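Local coordinates for protein amide synthase (Vibrio cholerae, PDB 1L5A) that probably forms an amide bond in vibriobactin biosynthesis, as a condensation enzyme of the nonribosomal peptide synthetase type, at residues Y132-Q146 / F339-L351. Numbering follows the deposited sequence.
Sequences YGMMLFEQRLSQHYQ and FESPHFADCQTEL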
ATOM      1  N   TYR A 132      -5.349  -4.699  23.971  1.00 31.46           N
ATOM      2  CA  TYR A 132      -5.776  -3.570  23.161  1.00 30.39           C
ATOM      3  C   TYR A 132      -7.302  -3.648  22.948  1.00 30.60           C
ATOM      4  O   TYR A 132      -8.003  -2.623  23.005  1.00 24.21           O
ATOM      5  CB  TYR A 132      -4.999  -3.567  21.826  1.00 22.69           C
ATOM      6  CG  TYR A 132      -5.052  -2.256  21.070  1.00 33.98           C
ATOM      7  CD1 TYR A 132      -4.031  -1.307  21.204  1.00 35.69           C
ATOM      8  CD2 TYR A 132      -6.121  -1.959  20.214  1.00 26.29           C
ATOM      9  CE1 TYR A 132      -4.073  -0.078  20.496  1.00 26.91           C
ATOM     10  CE2 TYR A 132      -6.170  -0.757  19.513  1.00 35.61           C
ATOM     11  CZ  TYR A 132      -5.143   0.183  19.656  1.00 37.46           C
ATOM     12  OH  TYR A 132      -5.192   1.375  18.955  1.00 35.15           O
ATOM     13  N   GLY A 133      -7.816  -4.855  22.718  1.00 24.68           N
ATOM     14  CA  GLY A 133      -9.254  -4.996  22.545  1.00 24.56           C
ATOM     15  C   GLY A 133     -10.000  -4.510  23.798  1.00 30.32           C
ATOM     16  O   GLY A 133     -11.025  -3.804  23.715  1.00 18.43           O
ATOM     17  N   MET A 134      -9.461  -4.873  24.965  1.00 20.19           N
ATOM     18  CA  MET A 134     -10.041  -4.501  26.227  1.00 22.41           C
ATOM     19  C   MET A 134     -10.134  -2.986  26.356  1.00 28.23           C
ATOM     20  O   MET A 134     -11.202  -2.440  26.686  1.00 27.93           O
ATOM     21  CB  MET A 134      -9.215  -5.073  27.379  1.00 20.06           C
ATOM     22  CG  MET A 134      -9.895  -4.968  28.742  1.00 29.79           C
ATOM     23  SD  MET A 134     -11.486  -5.883  28.885  1.00 37.65           S
ATOM     24  CE  MET A 134     -12.490  -4.664  29.016  1.00 33.33           C
ATOM     25  N   MET A 135      -9.034  -2.288  26.094  1.00 30.44           N
ATOM     26  CA  MET A 135      -9.107  -0.844  26.218  1.00 28.14           C
ATOM     27  C   MET A 135     -10.053  -0.258  25.176  1.00 23.50           C
ATOM     28  O   MET A 135     -10.755   0.708  25.480  1.00 29.91           O
ATOM     29  CB  MET A 135      -7.708  -0.201  26.182  1.00 30.23           C
ATOM     30  CG  MET A 135      -7.154   0.178  24.862  1.00 36.93           C
ATOM     31  SD  MET A 135      -7.833   1.708  24.177  1.00 34.15           S
ATOM     32  CE  MET A 135      -7.293   1.391  22.487  1.00 27.01           C
ATOM     33  N   LEU A 136     -10.104  -0.841  23.975  1.00 17.38           N
ATOM     34  CA  LEU A 136     -11.034  -0.354  22.960  1.00 24.47           C
ATOM     35  C   LEU A 136     -12.439  -0.469  23.535  1.00 29.13           C
ATOM     36  O   LEU A 136     -13.247   0.439  23.394  1.00 37.91           O
ATOM     37  CB  LEU A 136     -10.958  -1.172  21.671  1.00 21.40           C
ATOM     38  CG  LEU A 136      -9.820  -0.892  20.684  1.00 30.20           C
ATOM     39  CD1 LEU A 136      -9.934  -1.840  19.504  1.00 15.69           C
ATOM     40  CD2 LEU A 136      -9.875   0.560  20.199  1.00 13.44           C
ATOM     41  N   PHE A 137     -12.726  -1.590  24.190  1.00 28.93           N
ATOM     42  CA  PHE A 137     -14.033  -1.800  24.803  1.00 26.65           C
ATOM     43  C   PHE A 137     -14.294  -0.725  25.873  1.00 32.12           C
ATOM     44  O   PHE A 137     -15.418  -0.253  26.036  1.00 35.41           O
ATOM     45  CB  PHE A 137     -14.094  -3.188  25.452  1.00 20.10           C
ATOM     46  CG  PHE A 137     -15.162  -3.324  26.504  1.00 27.42           C
ATOM     47  CD1 PHE A 137     -16.471  -3.664  26.158  1.00 23.00           C
ATOM     48  CD2 PHE A 137     -14.858  -3.124  27.855  1.00 25.05           C
ATOM     49  CE1 PHE A 137     -17.467  -3.809  27.147  1.00 29.23           C
ATOM     50  CE2 PHE A 137     -15.849  -3.267  28.859  1.00 33.51           C
ATOM     51  CZ  PHE A 137     -17.159  -3.612  28.506  1.00 21.61           C
ATOM     52  N   GLU A 138     -13.252  -0.339  26.597  1.00 28.62           N
ATOM     53  CA  GLU A 138     -13.407   0.645  27.659  1.00 30.82           C
ATOM     54  C   GLU A 138     -13.647   2.033  27.129  1.00 30.80           C
ATOM     55  O   GLU A 138     -14.519   2.742  27.616  1.00 33.53           O
ATOM     56  CB  GLU A 138     -12.183   0.611  28.595  1.00 25.33           C
ATOM     57  CG  GLU A 138     -11.998  -0.783  29.227  1.00 24.39           C
ATOM     58  CD  GLU A 138     -10.729  -0.927  30.033  1.00 32.31           C
ATOM     59  OE1 GLU A 138      -9.723  -0.268  29.680  1.00 34.43           O
ATOM     60  OE2 GLU A 138     -10.733  -1.720  31.009  1.00 29.55           O
ATOM     61  N   GLN A 139     -12.882   2.417  26.120  1.00 32.50           N
ATOM     62  CA  GLN A 139     -13.036   3.733  25.532  1.00 30.33           C
ATOM     63  C   GLN A 139     -14.417   3.868  24.876  1.00 31.66           C
ATOM     64  O   GLN A 139     -15.075   4.911  24.976  1.00 31.61           O
ATOM     65  CB  GLN A 139     -11.911   3.983  24.520  1.00 31.32           C
ATOM     66  CG  GLN A 139     -10.502   4.072  25.140  1.00 24.82           C
ATOM     67  CD  GLN A 139     -10.417   5.103  26.266  1.00 36.41           C
ATOM     68  OE1 GLN A 139     -10.774   6.269  26.083  1.00 43.35           O
ATOM     69  NE2 GLN A 139      -9.951   4.672  27.440  1.00 30.55           N
ATOM     70  N   ARG A 140     -14.868   2.805  24.225  1.00 26.36           N
ATOM     71  CA  ARG A 140     -16.174   2.827  23.594  1.00 26.13           C
ATOM     72  C   ARG A 140     -17.244   3.006  24.696  1.00 30.76           C
ATOM     73  O   ARG A 140     -18.173   3.804  24.558  1.00 30.40           O
ATOM     74  CB  ARG A 140     -16.391   1.525  22.826  1.00 24.14           C
ATOM     75  CG  ARG A 140     -17.597   1.540  21.906  1.00 28.09           C
ATOM     76  CD  ARG A 140     -17.597   2.769  21.024  1.00 28.89           C
ATOM     77  NE  ARG A 140     -18.746   2.778  20.128  1.00 39.27           N
ATOM     78  CZ  ARG A 140     -19.220   3.858  19.511  1.00 30.55           C
ATOM     79  NH1 ARG A 140     -18.652   5.036  19.682  1.00 30.98           N
ATOM     80  NH2 ARG A 140     -20.284   3.756  18.734  1.00 25.65           N
ATOM     81  N   LEU A 141     -17.104   2.287  25.802  1.00 24.23           N
ATOM     82  CA  LEU A 141     -18.078   2.416  26.875  1.00 29.34           C
ATOM     83  C   LEU A 141     -18.124   3.880  27.279  1.00 32.72           C
ATOM     84  O   LEU A 141     -19.194   4.463  27.466  1.00 34.72           O
ATOM     85  CB  LEU A 141     -17.681   1.555  28.062  1.00 19.29           C
ATOM     86  CG  LEU A 141     -18.466   1.819  29.335  1.00 22.56           C
ATOM     87  CD1 LEU A 141     -19.921   1.359  29.159  1.00 15.60           C
ATOM     88  CD2 LEU A 141     -17.783   1.069  30.490  1.00 24.77           C
ATOM     89  N   SER A 142     -16.944   4.462  27.415  1.00 28.28           N
ATOM     90  CA  SER A 142     -16.818   5.861  27.760  1.00 30.76           C
ATOM     91  C   SER A 142     -17.576   6.721  26.731  1.00 36.95           C
ATOM     92  O   SER A 142     -18.410   7.551  27.088  1.00 37.05           O
ATOM     93  CB  SER A 142     -15.343   6.248  27.737  1.00 35.62           C
ATOM     94  OG  SER A 142     -15.166   7.594  28.113  1.00 41.89           O
ATOM     95  N   GLN A 143     -17.275   6.512  25.451  1.00 32.39           N
ATOM     96  CA  GLN A 143     -17.902   7.276  24.392  1.00 30.78           C
ATOM     97  C   GLN A 143     -19.418   7.231  24.424  1.00 32.10           C
ATOM     98  O   GLN A 143     -20.080   8.274  24.372  1.00 34.03           O
ATOM     99  CB  GLN A 143     -17.401   6.807  23.029  1.00 28.78           C
ATOM    100  CG  GLN A 143     -15.917   6.934  22.888  1.00 30.17           C
ATOM    101  CD  GLN A 143     -15.396   6.447  21.542  1.00 40.28           C
ATOM    102  OE1 GLN A 143     -15.943   5.520  20.934  1.00 35.08           O
ATOM    103  NE2 GLN A 143     -14.313   7.065  21.081  1.00 38.20           N
ATOM    104  N   HIS A 144     -19.982   6.039  24.510  1.00 28.25           N
ATOM    105  CA  HIS A 144     -21.426   5.958  24.542  1.00 26.52           C
ATOM    106  C   HIS A 144     -22.003   6.665  25.759  1.00 28.36           C
ATOM    107  O   HIS A 144     -23.027   7.345  25.644  1.00 29.55           O
ATOM    108  CB  HIS A 144     -21.892   4.510  24.501  1.00 26.59           C
ATOM    109  CG  HIS A 144     -21.925   3.922  23.125  1.00 30.73           C
ATOM    110  ND1 HIS A 144     -22.598   4.520  22.079  1.00 34.32           N
ATOM    111  CD2 HIS A 144     -21.431   2.758  22.638  1.00 32.67           C
ATOM    112  CE1 HIS A 144     -22.521   3.746  21.010  1.00 34.05           C
ATOM    113  NE2 HIS A 144     -21.820   2.671  21.322  1.00 39.14           N
ATOM    114  N   TYR A 145     -21.353   6.538  26.917  1.00 27.88           N
ATOM    115  CA  TYR A 145     -21.871   7.207  28.114  1.00 27.37           C
ATOM    116  C   TYR A 145     -21.907   8.725  27.917  1.00 31.01           C
ATOM    117  O   TYR A 145     -22.910   9.376  28.208  1.00 38.82           O
ATOM    118  CB  TYR A 145     -21.033   6.887  29.361  1.00 22.71           C
ATOM    119  CG  TYR A 145     -21.598   7.509  30.628  1.00 22.41           C
ATOM    120  CD1 TYR A 145     -22.717   6.963  31.256  1.00 25.89           C
ATOM    121  CD2 TYR A 145     -21.046   8.681  31.170  1.00 25.38           C
ATOM    122  CE1 TYR A 145     -23.277   7.564  32.391  1.00 26.67           C
ATOM    123  CE2 TYR A 145     -21.600   9.295  32.304  1.00 23.88           C
ATOM    124  CZ  TYR A 145     -22.719   8.727  32.909  1.00 34.18           C
ATOM    125  OH  TYR A 145     -23.286   9.309  34.025  1.00 30.71           O
ATOM    126  N   GLN A 146     -20.814   9.287  27.425  1.00 25.50           N
ATOM    127  CA  GLN A 146     -20.749  10.723  27.217  1.00 28.71           C
ATOM    128  C   GLN A 146     -21.820  11.181  26.242  1.00 30.52           C
ATOM    129  O   GLN A 146     -22.413  12.232  26.432  1.00 29.25           O
ATOM    130  CB  GLN A 146     -19.368  11.115  26.692  1.00 28.23           C
ATOM    131  CG  GLN A 146     -19.177  12.592  26.365  1.00 40.04           C
ATOM    132  CD  GLN A 146     -19.594  13.515  27.495  1.00 51.56           C
ATOM    133  OE1 GLN A 146     -19.305  13.261  28.667  1.00 52.51           O
ATOM    134  NE2 GLN A 146     -20.271  14.602  27.145  1.00 51.83           N
ATOM    135  N   PHE A 339      -2.175   3.154  28.083  1.00 43.23           N
ATOM    136  CA  PHE A 339      -3.555   3.642  28.107  1.00 42.09           C
ATOM    137  C   PHE A 339      -4.184   3.993  29.454  1.00 37.94           C
ATOM    138  O   PHE A 339      -4.034   3.262  30.430  1.00 42.26           O
ATOM    139  CB  PHE A 339      -4.414   2.628  27.379  1.00 42.36           C
ATOM    140  CG  PHE A 339      -3.930   2.332  25.991  1.00 45.99           C
ATOM    141  CD1 PHE A 339      -3.786   1.018  25.555  1.00 35.32           C
ATOM    142  CD2 PHE A 339      -3.653   3.378  25.105  1.00 49.11           C
ATOM    143  CE1 PHE A 339      -3.385   0.747  24.257  1.00 45.95           C
ATOM    144  CE2 PHE A 339      -3.249   3.121  23.802  1.00 47.45           C
ATOM    145  CZ  PHE A 339      -3.115   1.801  23.372  1.00 48.95           C
ATOM    146  N   GLU A 340      -4.891   5.119  29.491  1.00 33.95           N
ATOM    147  CA  GLU A 340      -5.555   5.581  30.711  1.00 39.95           C
ATOM    148  C   GLU A 340      -6.855   4.821  30.911  1.00 39.35           C
ATOM    149  O   GLU A 340      -7.421   4.295  29.957  1.00 42.81           O
ATOM    150  CB  GLU A 340      -5.909   7.068  30.615  1.00 46.31           C
ATOM    151  CG  GLU A 340      -4.797   7.985  30.146  1.00 59.07           C
ATOM    152  CD  GLU A 340      -5.288   9.404  29.907  1.00 64.85           C
ATOM    153  OE1 GLU A 340      -5.676  10.082  30.889  1.00 73.20           O
ATOM    154  OE2 GLU A 340      -5.295   9.841  28.735  1.00 66.05           O
ATOM    155  N   SER A 341      -7.338   4.771  32.144  1.00 36.84           N
ATOM    156  CA  SER A 341      -8.598   4.099  32.400  1.00 38.56           C
ATOM    157  C   SER A 341      -9.705   4.956  31.746  1.00 37.48           C
ATOM    158  O   SER A 341      -9.542   6.166  31.550  1.00 33.66           O
ATOM    159  CB  SER A 341      -8.811   3.955  33.907  1.00 41.94           C
ATOM    160  OG  SER A 341      -8.838   5.224  34.529  1.00 50.88           O
ATOM    161  N   PRO A 342     -10.839   4.340  31.383  1.00 33.09           N
ATOM    162  CA  PRO A 342     -11.917   5.113  30.746  1.00 32.48           C
ATOM    163  C   PRO A 342     -12.500   6.210  31.645  1.00 33.15           C
ATOM    164  O   PRO A 342     -12.677   6.008  32.849  1.00 33.12           O
ATOM    165  CB  PRO A 342     -12.939   4.037  30.397  1.00 33.38           C
ATOM    166  CG  PRO A 342     -12.791   3.053  31.548  1.00 33.12           C
ATOM    167  CD  PRO A 342     -11.282   2.974  31.725  1.00 33.10           C
ATOM    168  N   HIS A 343     -12.805   7.369  31.069  1.00 31.77           N
ATOM    169  CA  HIS A 343     -13.366   8.462  31.860  1.00 34.73           C
ATOM    170  C   HIS A 343     -14.901   8.608  31.816  1.00 33.49           C
ATOM    171  O   HIS A 343     -15.548   8.253  30.835  1.00 33.67           O
ATOM    172  CB  HIS A 343     -12.718   9.795  31.461  1.00 35.51           C
ATOM    173  CG  HIS A 343     -13.298  10.980  32.178  1.00 52.53           C
ATOM    174  ND1 HIS A 343     -14.374  11.694  31.691  1.00 60.03           N
ATOM    175  CD2 HIS A 343     -13.001  11.529  33.381  1.00 53.63           C
ATOM    176  CE1 HIS A 343     -14.713  12.628  32.562  1.00 59.07           C
ATOM    177  NE2 HIS A 343     -13.896  12.548  33.597  1.00 58.34           N
ATOM    178  N   PHE A 344     -15.467   9.122  32.901  1.00 33.45           N
ATOM    179  CA  PHE A 344     -16.906   9.366  33.003  1.00 36.69           C
ATOM    180  C   PHE A 344     -17.132  10.682  33.758  1.00 39.97           C
ATOM    181  O   PHE A 344     -16.672  10.844  34.898  1.00 39.41           O
ATOM    182  CB  PHE A 344     -17.612   8.240  33.745  1.00 32.21           C
ATOM    183  CG  PHE A 344     -17.430   6.895  33.120  1.00 31.33           C
ATOM    184  CD1 PHE A 344     -16.264   6.164  33.336  1.00 26.84           C
ATOM    185  CD2 PHE A 344     -18.420   6.368  32.277  1.00 29.29           C
ATOM    186  CE1 PHE A 344     -16.075   4.926  32.722  1.00 29.28           C
ATOM    187  CE2 PHE A 344     -18.248   5.127  31.651  1.00 27.01           C
ATOM    188  CZ  PHE A 344     -17.071   4.403  31.872  1.00 32.82           C
ATOM    189  N   ALA A 345     -17.831  11.615  33.114  1.00 37.86           N
ATOM    190  CA  ALA A 345     -18.125  12.924  33.696  1.00 35.60           C
ATOM    191  C   ALA A 345     -18.313  12.922  35.207  1.00 34.20           C
ATOM    192  O   ALA A 345     -19.082  12.130  35.754  1.00 33.78           O
ATOM    193  CB  ALA A 345     -19.358  13.521  33.041  1.00 39.42           C
ATOM    194  N   ASP A 346     -17.600  13.823  35.869  1.00 31.00           N
ATOM    195  CA  ASP A 346     -17.680  13.973  37.313  1.00 36.76           C
ATOM    196  C   ASP A 346     -17.388  12.705  38.112  1.00 36.74           C
ATOM    197  O   ASP A 346     -17.966  12.501  39.177  1.00 38.79           O
ATOM    198  CB  ASP A 346     -19.063  14.528  37.695  1.00 40.33           C
ATOM    199  CG  ASP A 346     -19.437  15.764  36.887  1.00 44.86           C
ATOM    200  OD1 ASP A 346     -18.602  16.685  36.777  1.00 38.57           O
ATOM    201  OD2 ASP A 346     -20.568  15.817  36.356  1.00 48.50           O
ATOM    202  N   CYS A 347     -16.495  11.852  37.610  1.00 38.86           N
ATOM    203  CA  CYS A 347     -16.149  10.629  38.346  1.00 35.62           C
ATOM    204  C   CYS A 347     -14.672  10.271  38.299  1.00 32.84           C
ATOM    205  O   CYS A 347     -13.924  10.716  37.426  1.00 35.10           O
ATOM    206  CB  CYS A 347     -16.936   9.423  37.825  1.00 28.45           C
ATOM    207  SG  CYS A 347     -18.732   9.550  37.892  1.00 37.48           S
ATOM    208  N   GLN A 348     -14.260   9.467  39.266  1.00 36.86           N
ATOM    209  CA  GLN A 348     -12.891   8.970  39.300  1.00 39.79           C
ATOM    210  C   GLN A 348     -13.043   7.514  38.900  1.00 34.05           C
ATOM    211  O   GLN A 348     -14.004   6.860  39.286  1.00 36.46           O
ATOM    212  CB  GLN A 348     -12.287   9.037  40.702  1.00 38.19           C
ATOM    213  CG  GLN A 348     -12.226  10.430  41.289  1.00 57.77           C
ATOM    214  CD  GLN A 348     -11.796  11.466  40.274  1.00 66.04           C
ATOM    215  OE1 GLN A 348     -10.754  11.321  39.628  1.00 67.59           O
ATOM    216  NE2 GLN A 348     -12.598  12.524  40.126  1.00 70.21           N
ATOM    217  N   THR A 349     -12.100   7.013  38.120  1.00 36.26           N
ATOM    218  CA  THR A 349     -12.141   5.631  37.682  1.00 33.72           C
ATOM    219  C   THR A 349     -10.944   4.857  38.229  1.00 33.16           C
ATOM    220  O   THR A 349      -9.788   5.235  38.045  1.00 34.69           O
ATOM    221  CB  THR A 349     -12.148   5.563  36.138  1.00 37.50           C
ATOM    222  OG1 THR A 349     -13.377   6.120  35.654  1.00 44.02           O
ATOM    223  CG2 THR A 349     -12.001   4.123  35.638  1.00 32.81           C
ATOM    224  N   GLU A 350     -11.229   3.775  38.928  1.00 35.20           N
ATOM    225  CA  GLU A 350     -10.176   2.934  39.464  1.00 41.46           C
ATOM    226  C   GLU A 350     -10.303   1.627  38.675  1.00 40.21           C
ATOM    227  O   GLU A 350     -11.304   0.906  38.776  1.00 40.90           O
ATOM    228  CB  GLU A 350     -10.392   2.717  40.971  1.00 45.46           C
ATOM    229  CG  GLU A 350      -9.513   1.643  41.618  1.00 61.37           C
ATOM    230  CD  GLU A 350      -9.877   1.395  43.087  1.00 69.92           C
ATOM    231  OE1 GLU A 350      -9.608   2.289  43.925  1.00 71.54           O
ATOM    232  OE2 GLU A 350     -10.441   0.315  43.397  1.00 63.22           O
ATOM    233  N   LEU A 351      -9.301   1.344  37.854  1.00 35.10           N
ATOM    234  CA  LEU A 351      -9.312   0.134  37.041  1.00 32.10           C
ATOM    235  C   LEU A 351      -8.516  -0.957  37.732  1.00 32.31           C
ATOM    236  O   LEU A 351      -7.468  -0.691  38.322  1.00 32.14           O
ATOM    237  CB  LEU A 351      -8.704   0.445  35.675  1.00 34.77           C
ATOM    238  CG  LEU A 351      -8.829  -0.572  34.541  1.00 37.54           C
ATOM    239  CD1 LEU A 351      -8.554   0.139  33.205  1.00 29.74           C
ATOM    240  CD2 LEU A 351      -7.885  -1.738  34.774  1.00 26.61           C
TER
HETATM  241  O   HOH W   1      -9.348   2.379  28.532  1.00 24.45           O
HETATM  242  O   HOH W   2     -11.820   7.908  28.375  1.00 33.53           O
HETATM  243  O   HOH W   3      -9.293   7.235  28.969  1.00 35.11           O
HETATM  244  O   HOH W   4     -18.990  11.338  30.814  1.00 30.85           O
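Met135 lays its sulfur over the Phe339 ring: SD is 4.4 Å from the centroid and 12° off the normal, a Met-aromatic contact. Its CG stands between the backbone N and the carbonyl carbon (chi1 89°), and the chain bends at chi2, which brings SD over the ring. Tyr132 meets the same ring obliquely, CE1 to Phe339 CZ. Farther along, Phe344 turns its edge to the face of Tyr145 in an offset edge-to-face pair, centroids 5.5 Å apart and planes at 63°, while Leu141 CD2 meets the edge of the Phe344 ring at CZ (3.7 Å).

Between them, Pro342 CG packs on Glu138 CB (3.9 Å). The Leu351 CD1 methyl lies against the Glu138 carboxylate, whose OE2 is hydrogen-bonded to His25 ND1.

One direct hydrogen bond spans the segments, Ser142 OG to a lone pair of His343 O (2.8 Å). Four waters add indirect links: Glu138 OE1 and Gln139 NE2 to Glu340 O, Gln139 NE2 to Ser341 O, Gln139 OE1 to His343 N, and Gln146 OE1 to Ala345 N.

The loop is the condensation-domain crossover from strand 333-337 of one sheet to edge strand 348-356 of the other, on which helix 131-150 packs, starting at the HHxxxDG glycine; Phe344 also reaches Leu29 of strand 22-30 and Leu38 of helix 35-47.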